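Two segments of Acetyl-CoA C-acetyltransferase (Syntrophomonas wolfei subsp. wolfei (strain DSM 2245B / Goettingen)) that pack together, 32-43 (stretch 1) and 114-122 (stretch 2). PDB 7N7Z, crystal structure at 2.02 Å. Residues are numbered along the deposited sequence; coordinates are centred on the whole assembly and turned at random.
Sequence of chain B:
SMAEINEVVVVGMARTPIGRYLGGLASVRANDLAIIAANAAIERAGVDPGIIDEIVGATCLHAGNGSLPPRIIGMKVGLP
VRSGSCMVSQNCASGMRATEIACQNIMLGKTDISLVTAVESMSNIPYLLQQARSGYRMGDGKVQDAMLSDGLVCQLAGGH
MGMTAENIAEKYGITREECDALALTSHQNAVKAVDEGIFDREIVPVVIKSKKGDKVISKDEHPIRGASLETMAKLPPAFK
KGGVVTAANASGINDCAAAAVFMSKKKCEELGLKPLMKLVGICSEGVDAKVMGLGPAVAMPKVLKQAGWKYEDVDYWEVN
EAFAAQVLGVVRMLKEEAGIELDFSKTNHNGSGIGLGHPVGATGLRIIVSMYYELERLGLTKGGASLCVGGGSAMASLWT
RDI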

ATOM      1  N   ASP B  32      20.134 -14.501  -0.941  1.00 29.30           N
ATOM      2  CA  ASP B  32      21.460 -14.425  -1.543  1.00 32.84           C
ATOM      3  C   ASP B  32      22.558 -14.363  -0.489  1.00 29.40           C
ATOM      4  O   ASP B  32      23.679 -14.822  -0.743  1.00 33.23           O
ATOM      5  N   LEU B  33      22.264 -13.810   0.690  1.00 28.67           N
ATOM      6  CA  LEU B  33      23.191 -13.942   1.810  1.00 31.44           C
ATOM      7  C   LEU B  33      23.265 -15.389   2.281  1.00 30.89           C
ATOM      8  O   LEU B  33      24.350 -15.896   2.586  1.00 28.35           O
ATOM      9  N   ALA B  34      22.114 -16.063   2.354  1.00 31.52           N
ATOM     10  CA  ALA B  34      22.098 -17.464   2.756  1.00 28.66           C
ATOM     11  C   ALA B  34      22.915 -18.321   1.799  1.00 29.52           C
ATOM     12  O   ALA B  34      23.624 -19.240   2.226  1.00 31.06           O
ATOM     13  N   ILE B  35      22.831 -18.034   0.498  1.00 28.08           N
ATOM     14  CA  ILE B  35      23.569 -18.821  -0.486  1.00 31.72           C
ATOM     15  C   ILE B  35      25.069 -18.657  -0.281  1.00 31.58           C
ATOM     16  O   ILE B  35      25.833 -19.627  -0.370  1.00 31.66           O
ATOM     17  N   ILE B  36      25.518 -17.432  -0.002  1.00 30.58           N
ATOM     18  CA  ILE B  36      26.944 -17.194   0.198  1.00 32.56           C
ATOM     19  C   ILE B  36      27.432 -17.920   1.445  1.00 31.11           C
ATOM     20  O   ILE B  36      28.470 -18.593   1.426  1.00 34.32           O
ATOM     21  N   ALA B  37      26.685 -17.808   2.546  1.00 32.75           N
ATOM     22  CA  ALA B  37      27.079 -18.487   3.776  1.00 28.74           C
ATOM     23  C   ALA B  37      27.011 -20.000   3.618  1.00 32.10           C
ATOM     24  O   ALA B  37      27.884 -20.721   4.116  1.00 30.92           O
ATOM     25  N   ALA B  38      25.982 -20.499   2.930  1.00 29.27           N
ATOM     26  CA  ALA B  38      25.843 -21.940   2.749  1.00 30.00           C
ATOM     27  C   ALA B  38      26.977 -22.501   1.901  1.00 30.19           C
ATOM     28  O   ALA B  38      27.555 -23.542   2.235  1.00 29.82           O
ATOM     29  N   ASN B  39      27.305 -21.829   0.794  1.00 29.22           N
ATOM     30  CA  ASN B  39      28.403 -22.292  -0.049  1.00 32.24           C
ATOM     31  C   ASN B  39      29.715 -22.309   0.723  1.00 35.70           C
ATOM     32  O   ASN B  39      30.519 -23.237   0.578  1.00 37.48           O
ATOM     33  N   ALA B  40      29.947 -21.289   1.552  1.00 32.60           N
ATOM     34  CA  ALA B  40      31.164 -21.249   2.353  1.00 34.99           C
ATOM     35  C   ALA B  40      31.242 -22.450   3.285  1.00 33.01           C
ATOM     36  O   ALA B  40      32.266 -23.139   3.347  1.00 34.98           O
ATOM     37  N   ALA B  41      30.162 -22.720   4.020  1.00 31.38           N
ATOM     38  CA  ALA B  41      30.164 -23.858   4.933  1.00 34.19           C
ATOM     39  C   ALA B  41      30.363 -25.169   4.181  1.00 31.59           C
ATOM     40  O   ALA B  41      31.099 -26.050   4.639  1.00 29.32           O
ATOM     41  N   ILE B  42      29.721 -25.312   3.018  1.00 29.99           N
ATOM     42  CA  ILE B  42      29.821 -26.557   2.262  1.00 34.02           C
ATOM     43  C   ILE B  42      31.244 -26.762   1.759  1.00 34.52           C
ATOM     44  O   ILE B  42      31.810 -27.856   1.875  1.00 35.58           O
ATOM     45  N   GLU B  43      31.844 -25.718   1.185  1.00 36.07           N
ATOM     46  CA  GLU B  43      33.215 -25.835   0.704  1.00 35.39           C
ATOM     47  C   GLU B  43      34.168 -26.145   1.850  1.00 38.06           C
ATOM     48  O   GLU B  43      35.037 -27.017   1.733  1.00 40.27           O
ATOM     49  N   SER B 114      23.167 -32.882   6.950  1.00 33.33           N
ATOM     50  CA  SER B 114      22.133 -31.858   6.966  1.00 35.13           C
ATOM     51  C   SER B 114      22.777 -30.484   6.885  1.00 33.39           C
ATOM     52  O   SER B 114      23.726 -30.193   7.619  1.00 34.23           O
ATOM     53  N   LEU B 115      22.263 -29.648   5.989  1.00 30.50           N
ATOM     54  CA  LEU B 115      22.671 -28.255   5.902  1.00 30.05           C
ATOM     55  C   LEU B 115      21.714 -27.409   6.732  1.00 29.54           C
ATOM     56  O   LEU B 115      20.495 -27.582   6.649  1.00 28.27           O
ATOM     57  N   VAL B 116      22.266 -26.512   7.541  1.00 27.56           N
ATOM     58  CA  VAL B 116      21.476 -25.572   8.328  1.00 28.78           C
ATOM     59  C   VAL B 116      21.872 -24.166   7.903  1.00 27.54           C
ATOM     60  O   VAL B 116      23.053 -23.802   7.975  1.00 28.29           O
ATOM     61  N   THR B 117      20.895 -23.387   7.454  1.00 30.38           N
ATOM     62  CA  THR B 117      21.099 -21.986   7.115  1.00 29.83           C
ATOM     63  C   THR B 117      20.281 -21.122   8.064  1.00 29.06           C
ATOM     64  O   THR B 117      19.157 -21.479   8.433  1.00 29.30           O
ATOM     65  N   ALA B 118      20.856 -19.991   8.462  1.00 27.51           N
ATOM     66  CA  ALA B 118      20.199 -19.051   9.363  1.00 31.37           C
ATOM     67  C   ALA B 118      20.461 -17.651   8.835  1.00 27.16           C
ATOM     68  O   ALA B 118      21.621 -17.252   8.698  1.00 29.28           O
ATOM     69  N   VAL B 119      19.396 -16.910   8.531  1.00 28.34           N
ATOM     70  CA  VAL B 119      19.537 -15.642   7.830  1.00 28.82           C
ATOM     71  C   VAL B 119      18.470 -14.670   8.306  1.00 33.60           C
ATOM     72  O   VAL B 119      17.358 -15.062   8.674  1.00 30.29           O
ATOM     73  N   GLU B 120      18.824 -13.388   8.292  1.00 30.95           N
ATOM     74  CA  GLU B 120      17.864 -12.313   8.517  1.00 31.38           C
ATOM     75  C   GLU B 120      18.390 -11.075   7.807  1.00 31.20           C
ATOM     76  O   GLU B 120      19.437 -10.544   8.186  1.00 33.58           O
ATOM     77  N   SER B 121      17.677 -10.629   6.777  1.00 29.42           N
ATOM     78  CA  SER B 121      17.979  -9.382   6.082  1.00 28.94           C
ATOM     79  C   SER B 121      16.916  -8.376   6.512  1.00 30.09           C
ATOM     80  O   SER B 121      15.936  -8.129   5.806  1.00 30.31           O
ATOM     81  N   MET B 122      17.113  -7.799   7.701  1.00 29.63           N
ATOM     82  CA  MET B 122      16.114  -6.898   8.261  1.00 33.71           C
ATOM     83  C   MET B 122      16.006  -5.604   7.468  1.00 30.44           C
ATOM     84  O   MET B 122      14.970  -4.933   7.540  1.00 30.12           O
TER

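Which side chains point into the contact? The helix of stretch 1 runs roughly antiparallel to the strand, at 146° between their N-to-C directions, with the axes 8.2 Å apart at closest approach. On the helix, Leu 33, Ala 34, Ala 37, Ala 38 and Ala 41 direct their CA-to-CB bonds toward the strand, although Ala 37 and Ala 41 stop short of contact. From the strand come Leu 115, Thr 117, Val 119 and Ser 121; the alternation of an extended chain puts every second residue on this face, while Ala 118 and Glu 120 point away.

What holds the apolar surfaces together? Val 119, with chi1 in p, sits beside two successive helix residues. Its CG2 lies 4.2 Å from CB of Leu 33, and its CB lies 4.3 Å from CB of Ala 34; the CA atoms of Ala 34 and Val 119 are 6.0 Å apart. Leu 115, in the t, p rotamer, has its CD2 4.1 Å from CB of Ala 38 and also 4.1 Å from CD1 of Ile 42. The CA-to-CB bond of Ile 42 points sideways, but its m, t rotamer brings the end of the side chain nearer the strand.

How do the two inward-pointing hydroxyl residues fit in? Each presents carbon to the helix. Thr 117, with chi1 in p, places CG2 3.9 Å from CB of Ala 38, the closest contact of the set. Ser 121, with chi1 in t, meets Leu 33 through CB, 4.4 Å from CD1 of that m, t leucine; its OG is hydrogen-bonded to a residue flanking one of the stretches.

Does any hydrogen bond cross between them? None does. Within the helix, backbone bonds such as Ala 38 N to Ala 34 O, 2.8 Å, run along the chain; the contacts across are carbon to carbon.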

ATOM      1  CB  ASP B  32      21.532 -13.220  -2.479  1.00 36.48           C
ATOM      2  CG  ASP B  32      20.395 -13.202  -3.487  1.00 42.55           C
ATOM      3  OD1 ASP B  32      20.192 -14.230  -4.170  1.00 38.85           O
ATOM      4  OD2 ASP B  32      19.704 -12.168  -3.594  1.00 39.70           O
ATOM      5  CB  LEU B  33      22.765 -13.038   2.966  1.00 30.35           C
ATOM      6  CG  LEU B  33      23.017 -11.536   2.829  1.00 32.40           C
ATOM      7  CD1 LEU B  33      22.171 -10.775   3.838  1.00 32.16           C
ATOM      8  CD2 LEU B  33      24.489 -11.204   3.007  1.00 28.92           C
ATOM      9  CB  ALA B  34      20.656 -17.970   2.826  1.00 28.71           C
ATOM     10  CB  ILE B  35      23.143 -18.420  -1.911  1.00 29.53           C
ATOM     11  CG1 ILE B  35      21.813 -19.086  -2.268  1.00 32.96           C
ATOM     12  CG2 ILE B  35      24.215 -18.803  -2.924  1.00 31.59           C
ATOM     13  CD1 ILE B  35      21.063 -18.391  -3.373  1.00 33.05           C
ATOM     14  CB  ILE B  36      27.230 -15.682   0.273  1.00 31.96           C
ATOM     15  CG1 ILE B  36      26.999 -15.034  -1.095  1.00 30.14           C
ATOM     16  CG2 ILE B  36      28.658 -15.433   0.748  1.00 34.99           C
ATOM     17  CD1 ILE B  36      26.922 -13.521  -1.058  1.00 31.20           C
ATOM     18  CB  ALA B  37      26.190 -18.030   4.933  1.00 28.19           C
ATOM     19  CB  ALA B  38      24.490 -22.263   2.115  1.00 30.89           C
ATOM     20  CB  ASN B  39      28.521 -21.405  -1.288  1.00 34.56           C
ATOM     21  CG  ASN B  39      27.540 -21.790  -2.375  1.00 35.52           C
ATOM     22  OD1 ASN B  39      27.236 -22.969  -2.566  1.00 31.91           O
ATOM     23  ND2 ASN B  39      27.036 -20.795  -3.095  1.00 33.14           N
ATOM     24  CB  ALA B  40      31.225 -19.945   3.148  1.00 36.54           C
ATOM     25  CB  ALA B  41      28.863 -23.887   5.733  1.00 29.60           C
ATOM     26  CB  ILE B  42      28.808 -26.568   1.103  1.00 31.18           C
ATOM     27  CG1 ILE B  42      27.384 -26.698   1.652  1.00 33.01           C
ATOM     28  CG2 ILE B  42      29.122 -27.706   0.137  1.00 35.09           C
ATOM     29  CD1 ILE B  42      26.298 -26.508   0.610  1.00 27.72           C
ATOM     30  CB  GLU B  43      33.644 -24.551  -0.002  1.00 40.40           C
ATOM     31  CG  GLU B  43      35.056 -24.627  -0.552  1.00 51.68           C
ATOM     32  CD  GLU B  43      36.099 -24.264   0.486  1.00 57.20           C
ATOM     33  OE1 GLU B  43      36.981 -25.092   0.782  1.00 56.73           O
ATOM     34  OE2 GLU B  43      36.050 -23.130   0.989  1.00 57.41           O
ATOM     35  CB  SER B 114      21.273 -31.958   8.231  1.00 34.31           C
ATOM     36  OG  SER B 114      20.411 -33.083   8.177  1.00 35.60           O
ATOM     37  CB  LEU B 115      22.677 -27.784   4.448  1.00 27.55           C
ATOM     38  CG  LEU B 115      22.890 -26.286   4.221  1.00 29.07           C
ATOM     39  CD1 LEU B 115      24.206 -25.825   4.831  1.00 29.17           C
ATOM     40  CD2 LEU B 115      22.842 -25.957   2.737  1.00 28.40           C
ATOM     41  CB  VAL B 116      21.678 -25.764   9.838  1.00 26.82           C
ATOM     42  CG1 VAL B 116      20.881 -24.723  10.616  1.00 29.13           C
ATOM     43  CG2 VAL B 116      21.273 -27.167  10.254  1.00 31.78           C
ATOM     44  CB  THR B 117      20.697 -21.689   5.666  1.00 30.85           C
ATOM     45  OG1 THR B 117      19.311 -21.995   5.476  1.00 34.27           O
ATOM     46  CG2 THR B 117      21.538 -22.510   4.702  1.00 31.06           C
ATOM     47  CB  ALA B 118      20.715 -19.204  10.796  1.00 29.96           C
ATOM     48  CB  VAL B 119      19.451 -15.831   6.297  1.00 28.97           C
ATOM     49  CG1 VAL B 119      18.070 -16.338   5.897  1.00 29.09           C
ATOM     50  CG2 VAL B 119      19.770 -14.523   5.588  1.00 29.54           C
ATOM     51  CB  GLU B 120      17.660 -12.044  10.004  1.00 32.56           C
ATOM     52  CG  GLU B 120      16.343 -11.348  10.322  1.00 37.12           C
ATOM     53  CD  GLU B 120      15.141 -12.192   9.959  1.00 35.67           C
ATOM     54  OE1 GLU B 120      15.030 -13.317  10.485  1.00 36.26           O
ATOM     55  OE2 GLU B 120      14.310 -11.735   9.145  1.00 40.72           O
ATOM     56  CB  SER B 121      18.004  -9.582   4.567  1.00 29.25           C
ATOM     57  OG  SER B 121      18.036  -8.336   3.891  1.00 32.67           O
ATOM     58  CB  MET B 122      16.428  -6.591   9.732  1.00 35.99           C
ATOM     59  CG  MET B 122      17.042  -7.759  10.504  1.00 33.79           C
ATOM     60  SD  MET B 122      17.483  -7.385  12.214  1.00 40.07           S
ATOM     61  CE  MET B 122      15.891  -6.972  12.919  1.00 37.82           C
TER